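Local coordinates for protein probable TonB-dependent receptor (Pseudomonas aeruginosa, PDB 4K3F) that probably binds methionine in the periplasm as the solute-binding lipoprotein of a transport system, and holds selenomethionine in this crystal, at residues T10-P13 and H14-L18; I170-N173 and Y174-A178. All coordinates share one frame; numbering follows the deposited sequence.

Interaction 1 (T10-P13 and H14-L18); sequences TPVP and HAEIL
The imidazole of His14 meets Thr10 and Pro13 obliquely: the hydroxyl OG1 of Thr10 comes to 2.9 Å from ND1 of His14, and the pyrrolidine of Pro13 lies alongside, its CG making an off-centre CH-pi contact 4.2 Å from the centroid of the His14 ring. Phe56 adds an edge-to-face contact, His81 meets the ring with its plane inclined, and NE2 of His14 is hydrogen-bonded to Asn198, so both polar corners of the buried imidazole have polar neighbours. Thr10 reaches ND1 because its OG1 sits between its own backbone N and carbonyl carbon (chi1 39°). The peptide bond between Val12 and Pro13 is cis, and the bonding of this first turn is irregular. The carbonyl of Thr10 accepts a hydrogen bond from Ala15, N to O 2.9 Å, spanning five residues as in a wide, pi-type turn, whereas Glu16 N reaches Pro11 O only weakly. Regular helical bonding is in place with Ile17 N donating to Pro13 O at 2.9 Å, nearly straight at 171°. Proline suits this first turn, where an amide hydrogen is not required, and CB of Pro13 touches CD1 of Ile17 at 3.9 Å. The extended side chain of Glu16 crosses that of Val12 at a slant, with CG1 of Val12 3.7 Å from OE1 of Glu16, the oxygen that is hydrogen-bonded to Tyr232. This is the strand-to-helix junction of a beta-alpha-beta unit, strand 3-9, helix 11-26 and strand 30-36, and its first turn places His14 in the selenomethionine pocket.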
loop_
_atom_site.group_PDB
_atom_site.type_symbol
_atom_site.label_atom_id
_atom_site.label_comp_id
_atom_site.label_asym_id
_atom_site.label_seq_id
_atom_site.Cartn_x
_atom_site.Cartn_y
_atom_site.Cartn_z
ATOM N N THR A 10 -5.569 -7.731 1.374
ATOM C CA THR A 10 -5.290 -7.334 2.761
ATOM C C THR A 10 -6.621 -6.827 3.360
ATOM O O THR A 10 -7.582 -6.459 2.661
ATOM C CB THR A 10 -4.175 -6.249 2.870
ATOM O OG1 THR A 10 -4.340 -5.312 1.786
ATOM C CG2 THR A 10 -2.801 -6.905 2.724
ATOM N N PRO A 11 -6.741 -6.882 4.682
ATOM C CA PRO A 11 -8.093 -6.715 5.237
ATOM C C PRO A 11 -8.673 -5.312 5.103
ATOM O O PRO A 11 -9.864 -5.178 4.847
ATOM C CB PRO A 11 -7.887 -7.031 6.727
ATOM C CG PRO A 11 -6.707 -7.909 6.756
ATOM C CD PRO A 11 -5.800 -7.363 5.702
ATOM N N VAL A 12 -7.833 -4.284 5.237
ATOM C CA VAL A 12 -8.315 -2.901 5.261
ATOM C C VAL A 12 -7.337 -2.031 4.486
ATOM O O VAL A 12 -6.165 -1.998 4.825
ATOM C CB VAL A 12 -8.458 -2.326 6.709
ATOM C CG1 VAL A 12 -8.992 -0.902 6.685
ATOM C CG2 VAL A 12 -9.347 -3.187 7.589
ATOM N N PRO A 13 -7.807 -1.311 3.464
ATOM C CA PRO A 13 -9.168 -1.194 2.956
ATOM C C PRO A 13 -9.610 -2.264 1.981
ATOM O O PRO A 13 -10.800 -2.330 1.664
ATOM C CB PRO A 13 -9.135 0.162 2.235
ATOM C CG PRO A 13 -7.766 0.219 1.675
ATOM C CD PRO A 13 -6.909 -0.326 2.805
ATOM N N HIS A 14 -8.676 -3.100 1.497
ATOM C CA HIS A 14 -8.928 -3.865 0.282
ATOM C C HIS A 14 -10.082 -4.845 0.383
ATOM O O HIS A 14 -10.960 -4.865 -0.465
ATOM C CB HIS A 14 -7.642 -4.568 -0.180
ATOM C CG HIS A 14 -6.481 -3.637 -0.273
ATOM N ND1 HIS A 14 -5.884 -3.075 0.837
ATOM C CD2 HIS A 14 -5.860 -3.106 -1.346
ATOM C CE1 HIS A 14 -4.925 -2.255 0.443
ATOM N NE2 HIS A 14 -4.886 -2.258 -0.879
ATOM N N ALA A 15 -10.100 -5.656 1.429
ATOM C CA ALA A 15 -11.164 -6.653 1.562
ATOM C C ALA A 15 -12.514 -5.984 1.879
ATOM O O ALA A 15 -13.575 -6.459 1.467
ATOM C CB ALA A 15 -10.797 -7.710 2.600
ATOM N N GLU A 16 -12.470 -4.832 2.544
ATOM C CA GLU A 16 -13.697 -4.072 2.814
ATOM C C GLU A 16 -14.273 -3.583 1.470
ATOM O O GLU A 16 -15.458 -3.712 1.212
ATOM C CB GLU A 16 -13.419 -2.902 3.756
ATOM C CG GLU A 16 -12.879 -3.331 5.115
ATOM C CD GLU A 16 -12.848 -2.204 6.156
ATOM O OE1 GLU A 16 -12.536 -1.057 5.817
ATOM O OE2 GLU A 16 -13.070 -2.500 7.338
ATOM N N ILE A 17 -13.428 -2.982 0.644
ATOM C CA ILE A 17 -13.858 -2.541 -0.683
ATOM C C ILE A 17 -14.469 -3.679 -1.479
ATOM O O ILE A 17 -15.534 -3.535 -2.099
ATOM C CB ILE A 17 -12.659 -1.925 -1.446
ATOM C CG1 ILE A 17 -12.271 -0.587 -0.801
ATOM C CG2 ILE A 17 -12.973 -1.756 -2.937
ATOM C CD1 ILE A 17 -10.908 -0.055 -1.245
ATOM N N LEU A 18 -13.774 -4.822 -1.495
ATOM C CA LEU A 18 -14.272 -5.989 -2.192
ATOM C C LEU A 18 -15.614 -6.509 -1.659
ATOM O O LEU A 18 -16.468 -6.892 -2.483
ATOM C CB LEU A 18 -13.200 -7.087 -2.255
ATOM C CG LEU A 18 -11.958 -6.738 -3.083
ATOM C CD1 LEU A 18 -10.934 -7.839 -2.870
ATOM C CD2 LEU A 18 -12.226 -6.563 -4.568
#

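Interaction 2 (I170-N173 and Y174-A178). With MSE (selenomethionine), chain B.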
loop_
_atom_site.group_PDB
_atom_site.type_symbol
_atom_site.label_atom_id
_atom_site.label_comp_id
_atom_site.label_asym_id
_atom_site.label_seq_id
_atom_site.Cartn_x
_atom_site.Cartn_y
_atom_site.Cartn_z
ATOM N N ILE A 170 4.610 4.153 8.164
ATOM C CA ILE A 170 3.794 2.933 8.175
ATOM C C ILE A 170 2.813 2.968 7.032
ATOM O O ILE A 170 2.096 3.950 6.869
ATOM C CB ILE A 170 3.015 2.821 9.471
ATOM C CG1 ILE A 170 4.016 2.853 10.638
ATOM C CG2 ILE A 170 2.192 1.555 9.467
ATOM C CD1 ILE A 170 3.375 2.801 11.990
ATOM N N ASN A 171 2.815 1.909 6.226
ATOM C CA ASN A 171 1.855 1.760 5.143
ATOM C C ASN A 171 0.455 1.904 5.703
ATOM O O ASN A 171 0.098 1.338 6.766
ATOM C CB ASN A 171 1.983 0.410 4.451
ATOM C CG ASN A 171 3.302 0.258 3.729
ATOM O OD1 ASN A 171 4.316 -0.195 4.314
ATOM N ND2 ASN A 171 3.329 0.674 2.485
ATOM N N THR A 172 -0.375 2.618 4.962
ATOM C CA THR A 172 -1.704 2.993 5.499
ATOM C C THR A 172 -2.606 1.778 5.807
ATOM O O THR A 172 -3.370 1.768 6.784
ATOM C CB THR A 172 -2.360 3.979 4.525
ATOM O OG1 THR A 172 -1.579 5.171 4.549
ATOM C CG2 THR A 172 -3.799 4.273 4.910
ATOM N N ASN A 173 -2.563 0.727 4.974
ATOM C CA ASN A 173 -3.357 -0.457 5.259
ATOM C C ASN A 173 -3.082 -1.012 6.646
ATOM O O ASN A 173 -4.024 -1.311 7.389
ATOM C CB ASN A 173 -3.213 -1.547 4.199
ATOM C CG ASN A 173 -1.866 -2.229 4.223
ATOM O OD1 ASN A 173 -0.848 -1.666 3.823
ATOM N ND2 ASN A 173 -1.851 -3.451 4.713
ATOM N N TYR A 174 -1.799 -1.021 7.027
ATOM C CA TYR A 174 -1.402 -1.455 8.336
ATOM C C TYR A 174 -1.701 -0.396 9.416
ATOM O O TYR A 174 -2.126 -0.745 10.503
ATOM C CB TYR A 174 0.064 -1.870 8.381
ATOM C CG TYR A 174 0.355 -3.136 7.606
ATOM C CD1 TYR A 174 -0.390 -4.294 7.815
ATOM C CD2 TYR A 174 1.356 -3.175 6.672
ATOM C CE1 TYR A 174 -0.154 -5.455 7.122
ATOM C CE2 TYR A 174 1.640 -4.329 5.969
ATOM C CZ TYR A 174 0.870 -5.467 6.146
ATOM O OH TYR A 174 1.175 -6.616 5.461
ATOM N N ALA A 175 -1.497 0.878 9.105
ATOM C CA ALA A 175 -1.842 1.938 10.035
ATOM C C ALA A 175 -3.334 1.928 10.445
ATOM O O ALA A 175 -3.647 2.047 11.617
ATOM C CB ALA A 175 -1.458 3.268 9.449
ATOM N N LEU A 176 -4.221 1.775 9.462
ATOM C CA LEU A 176 -5.659 1.758 9.682
ATOM C C LEU A 176 -6.024 0.533 10.507
ATOM O O LEU A 176 -6.852 0.622 11.367
ATOM C CB LEU A 176 -6.398 1.747 8.353
ATOM C CG LEU A 176 -6.357 3.024 7.511
ATOM C CD1 LEU A 176 -7.013 2.807 6.158
ATOM C CD2 LEU A 176 -7.011 4.173 8.255
ATOM N N GLU A 177 -5.412 -0.632 10.276
ATOM C CA GLU A 177 -5.727 -1.791 11.160
ATOM C C GLU A 177 -5.301 -1.570 12.598
ATOM O O GLU A 177 -5.895 -2.113 13.535
ATOM C CB GLU A 177 -5.088 -3.080 10.657
ATOM C CG GLU A 177 -5.676 -3.610 9.384
ATOM C CD GLU A 177 -5.176 -5.012 9.136
ATOM O OE1 GLU A 177 -5.698 -5.939 9.791
ATOM O OE2 GLU A 177 -4.224 -5.185 8.345
ATOM N N ALA A 178 -4.252 -0.784 12.772
ATOM C CA ALA A 178 -3.742 -0.426 14.085
ATOM C C ALA A 178 -4.502 0.751 14.749
ATOM O O ALA A 178 -4.087 1.212 15.804
ATOM C CB ALA A 178 -2.255 -0.082 13.978
HETATM N N MSE B 300 -1.635 -0.719 0.620
HETATM C CA MSE B 300 -0.153 -0.552 0.640
HETATM C C MSE B 300 0.129 0.907 0.297
HETATM O O MSE B 300 -0.492 1.450 -0.623
HETATM O OXT MSE B 300 0.987 1.538 0.925
HETATM C CB MSE B 300 0.545 -1.492 -0.357
HETATM C CG MSE B 300 2.048 -1.357 -0.326
HETATM SE SE MSE B 300 2.861 -2.450 -1.741
HETATM C CE MSE B 300 2.465 -4.175 -1.082
HETATM O O HOH W 1 -4.712 -4.068 5.875
#
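An asparagine amide lies on an aromatic face between chain neighbours: ND2 of Asn173 stands 3.4 Å above the plane of the Tyr174 ring, over its centre, with the amide and ring planes 50° apart. A chi1 of 71° sets CG of Asn173 between its own backbone N and carbonyl carbon, bringing ND2 over the ring of the next residue. The same amide has three polar partners. Its ND2 donates to a water at 3.1 Å, which in turn donates to OE2 of Glu177, while OD1 accepts a hydrogen bond from Tyr40 and a weak one from the amino group of the selenomethionine. Asparagine suits this place: its ND2 can lie on the ring and give a hydrogen to the water, while OD1 faces Tyr40 and the ligand. Beyond the ring, the hydroxyl of Tyr174 is hydrogen-bonded to the carbonyl of Thr38. Asn171, at the N-cap position, spends its side chain on the ligand instead of on the helix: ND2 of Asn171 gives a nearly straight hydrogen bond (169°) to the carboxylate atom OXT of the selenomethionine, at 2.9 Å. Its carbonyl O nevertheless starts the helix, accepting from Ala175 N at 2.9 Å and weakly from Tyr174 N. At the next residue, Thr172 O accepts from Leu176 N at 2.8 Å, and their side chains run alongside, with CG2 of Thr172 3.7 Å from CD1 of Leu176. CG2 of Ile170 packs on CB of Ala175 at 4.0 Å, methyl to methyl. A helix starting directly after strand 167-170, with Asn171 facing the carboxylate and Asn173 the amino group of a bound amino acid, marks the ligand pocket of this NlpA-family binding protein.

From the N terminus the chain leaves strand 3-9 and makes interaction 1 in the opening turns of helix 11-26; much later, after strand 167-170, it makes interaction 2 in helix 172-177. Both are local, so neither encloses a long loop, and they follow one another in series without nesting or crossing. In space, however, they touch, with centres about 12 Å apart: the backbone oxygen of Val12 rests 3.1 Å from CB of Asn173, and Pro11 and Val12 pack against Leu176 and Glu177. One helix follows a strand of the six-stranded sheet, the other a strand of the five-stranded sheet, so their touch ties the two sheet-bearing parts of the fold together beside the selenomethionine.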